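Kynurenine formamidase (Bacillus anthracis, PDB 4CZ1) hydrolyses N-formyl-L-kynurenine to L-kynurenine and formate at a two-zinc centre, in the kynurenine pathway of tryptophan degradation. Local coordinates at residues A[47-52]-A[195-200]. Residues are numbered along the deposited sequence; the frame is centred on the assembly and turned at random.
With ZN (zinc ion), chain F; VNJ (2-aminoacetophenone), chain G.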
loop_
_atom_site.group_PDB
_atom_site.type_symbol
_atom_site.label_atom_id
_atom_site.label_comp_id
_atom_site.label_asym_id
_atom_site.label_seq_id
_atom_site.Cartn_x
_atom_site.Cartn_y
_atom_site.Cartn_z
ATOM N N MET A 47 -0.302 -10.152 -10.711
ATOM C CA MET A 47 1.119 -9.726 -10.672
ATOM C C MET A 47 1.982 -10.639 -9.816
ATOM O O MET A 47 1.501 -11.341 -8.880
ATOM C CB MET A 47 1.226 -8.292 -10.150
ATOM C CG MET A 47 0.756 -8.076 -8.689
ATOM S SD MET A 47 0.643 -6.322 -8.154
ATOM C CE MET A 47 2.352 -5.808 -8.287
ATOM N N SER A 48 3.260 -10.599 -10.136
ATOM C CA SER A 48 4.298 -10.945 -9.176
ATOM C C SER A 48 4.439 -9.882 -8.048
ATOM O O SER A 48 4.458 -8.691 -8.246
ATOM C CB SER A 48 5.680 -11.030 -9.864
ATOM O OG SER A 48 6.692 -11.234 -8.891
ATOM N N ILE A 49 4.614 -10.405 -6.854
ATOM C CA ILE A 49 4.974 -9.657 -5.664
ATOM C C ILE A 49 6.137 -8.735 -5.932
ATOM O O ILE A 49 6.094 -7.588 -5.468
ATOM C CB ILE A 49 5.390 -10.609 -4.530
ATOM C CG1 ILE A 49 4.187 -11.431 -4.046
ATOM C CG2 ILE A 49 6.024 -9.834 -3.383
ATOM C CD1 ILE A 49 3.092 -10.601 -3.447
ATOM N N HIS A 50 7.145 -9.204 -6.701
ATOM C CA HIS A 50 8.336 -8.414 -6.816
ATOM C C HIS A 50 8.303 -7.519 -8.053
ATOM O O HIS A 50 9.280 -7.435 -8.821
ATOM C CB HIS A 50 9.595 -9.319 -6.734
ATOM C CG HIS A 50 9.647 -10.159 -5.480
ATOM N ND1 HIS A 50 10.331 -9.775 -4.338
ATOM C CD2 HIS A 50 9.013 -11.307 -5.144
ATOM C CE1 HIS A 50 10.172 -10.671 -3.382
ATOM N NE2 HIS A 50 9.364 -11.597 -3.838
ATOM N N THR A 51 7.223 -6.768 -8.218
ATOM C CA THR A 51 7.078 -5.904 -9.368
ATOM C C THR A 51 6.993 -4.473 -8.881
ATOM O O THR A 51 6.259 -4.219 -7.963
ATOM C CB THR A 51 5.750 -6.210 -10.093
ATOM O OG1 THR A 51 5.755 -7.578 -10.428
ATOM C CG2 THR A 51 5.579 -5.382 -11.427
ATOM N N GLY A 52 7.610 -3.555 -9.612
ATOM C CA GLY A 52 7.584 -2.164 -9.204
ATOM C C GLY A 52 8.160 -1.960 -7.836
ATOM O O GLY A 52 8.952 -2.779 -7.389
ATOM N N SER A 195 -1.042 -12.317 4.721
ATOM C CA SER A 195 -0.732 -13.351 5.697
ATOM C C SER A 195 0.407 -14.314 5.293
ATOM O O SER A 195 1.235 -14.686 6.138
ATOM C CB SER A 195 -1.965 -14.172 6.025
ATOM O OG SER A 195 -3.058 -13.345 6.462
ATOM N N ASP A 196 0.445 -14.739 4.029
ATOM C CA ASP A 196 1.335 -15.847 3.616
ATOM C C ASP A 196 2.435 -15.462 2.618
ATOM O O ASP A 196 3.136 -16.332 2.114
ATOM C CB ASP A 196 0.472 -17.013 3.070
ATOM C CG ASP A 196 -0.646 -17.429 4.060
ATOM O OD1 ASP A 196 -0.342 -17.758 5.231
ATOM O OD2 ASP A 196 -1.845 -17.467 3.670
ATOM N N ALA A 197 2.597 -14.188 2.324
ATOM C CA ALA A 197 3.464 -13.757 1.213
ATOM C C ALA A 197 4.956 -13.476 1.467
ATOM O O ALA A 197 5.377 -13.311 2.577
ATOM C CB ALA A 197 2.859 -12.573 0.510
ATOM N N ASP A 198 5.715 -13.527 0.384
ATOM C CA ASP A 198 7.149 -13.380 0.365
ATOM C C ASP A 198 7.591 -11.915 0.151
ATOM O O ASP A 198 8.785 -11.607 0.122
ATOM C CB ASP A 198 7.701 -14.261 -0.746
ATOM C CG ASP A 198 7.097 -13.933 -2.135
ATOM O OD1 ASP A 198 5.860 -14.149 -2.365
ATOM O OD2 ASP A 198 7.862 -13.481 -3.010
ATOM N N GLY A 199 6.630 -10.987 0.139
ATOM C CA GLY A 199 6.885 -9.608 -0.078
ATOM C C GLY A 199 5.577 -8.892 -0.341
ATOM O O GLY A 199 4.544 -9.509 -0.293
ATOM N N SER A 200 5.606 -7.585 -0.594
ATOM C CA SER A 200 4.409 -6.873 -1.000
ATOM C C SER A 200 4.730 -5.640 -1.793
ATOM O O SER A 200 5.667 -4.921 -1.454
ATOM C CB SER A 200 3.650 -6.449 0.254
ATOM O OG SER A 200 2.628 -5.515 -0.115
HETATM ZN ZN ZN F . 11.967 -8.245 -4.050
HETATM C CAH VNJ G . 11.511 -12.752 -9.108
HETATM C CAG VNJ G . 12.384 -12.610 -7.855
HETATM O OAI VNJ G . 11.891 -12.131 -6.834
HETATM C CAA VNJ G . 13.743 -13.004 -7.962
HETATM C CAB VNJ G . 14.094 -14.109 -8.768
HETATM C CAC VNJ G . 15.428 -14.510 -8.905
HETATM C CAD VNJ G . 16.435 -13.795 -8.230
HETATM C CAE VNJ G . 16.111 -12.697 -7.426
HETATM C CAF VNJ G . 14.769 -12.299 -7.295
HETATM N NAJ VNJ G . 14.440 -11.231 -6.522
HETATM O O HOH W 1 13.834 -9.809 -4.537
HETATM O O HOH W 2 12.852 -7.902 -6.171
#
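Ile49 and Ser200 bring the backbones closest, their CA atoms 5.5 Å apart, where the turn after strand 42-48 faces the start of strand 199-201, and no backbone hydrogen bond joins the segments. His50, at the centre of an inverse gamma turn, binds through ND1 a zinc ion at 2.3 Å, whose coordination His54, Asp56, Glu173 and two waters complete, while NE2 donates to Asp198 OD2 at 2.5 Å. That oxygen lies near the ring plane but is met on its anti side, 28° out of the carboxylate plane, with ring and carboxylate planes 42° apart. Asp198 CG sits between its backbone N and carbonyl carbon (chi1 57°), which carries the carboxylate over to the histidine; OD1 is bonded by Tyr28 OH of the second subunit. Branched Ile49 packs against the backbone of Gly199, its CG1 beside Asp198 OD1: CG2 lies 3.2 Å from Gly199 C, where a residue without a side chain leaves room, and also backs one face of the His50 ring. Over the opposite face lies the ketone oxygen OAI of 2-aminoacetophenone. A histidine held at both nitrogens can hardly rotate, and the buried carboxylate probably makes its imidazole a more electron-rich zinc ligand, a second-shell role that Tyr28 of the other subunit would steady.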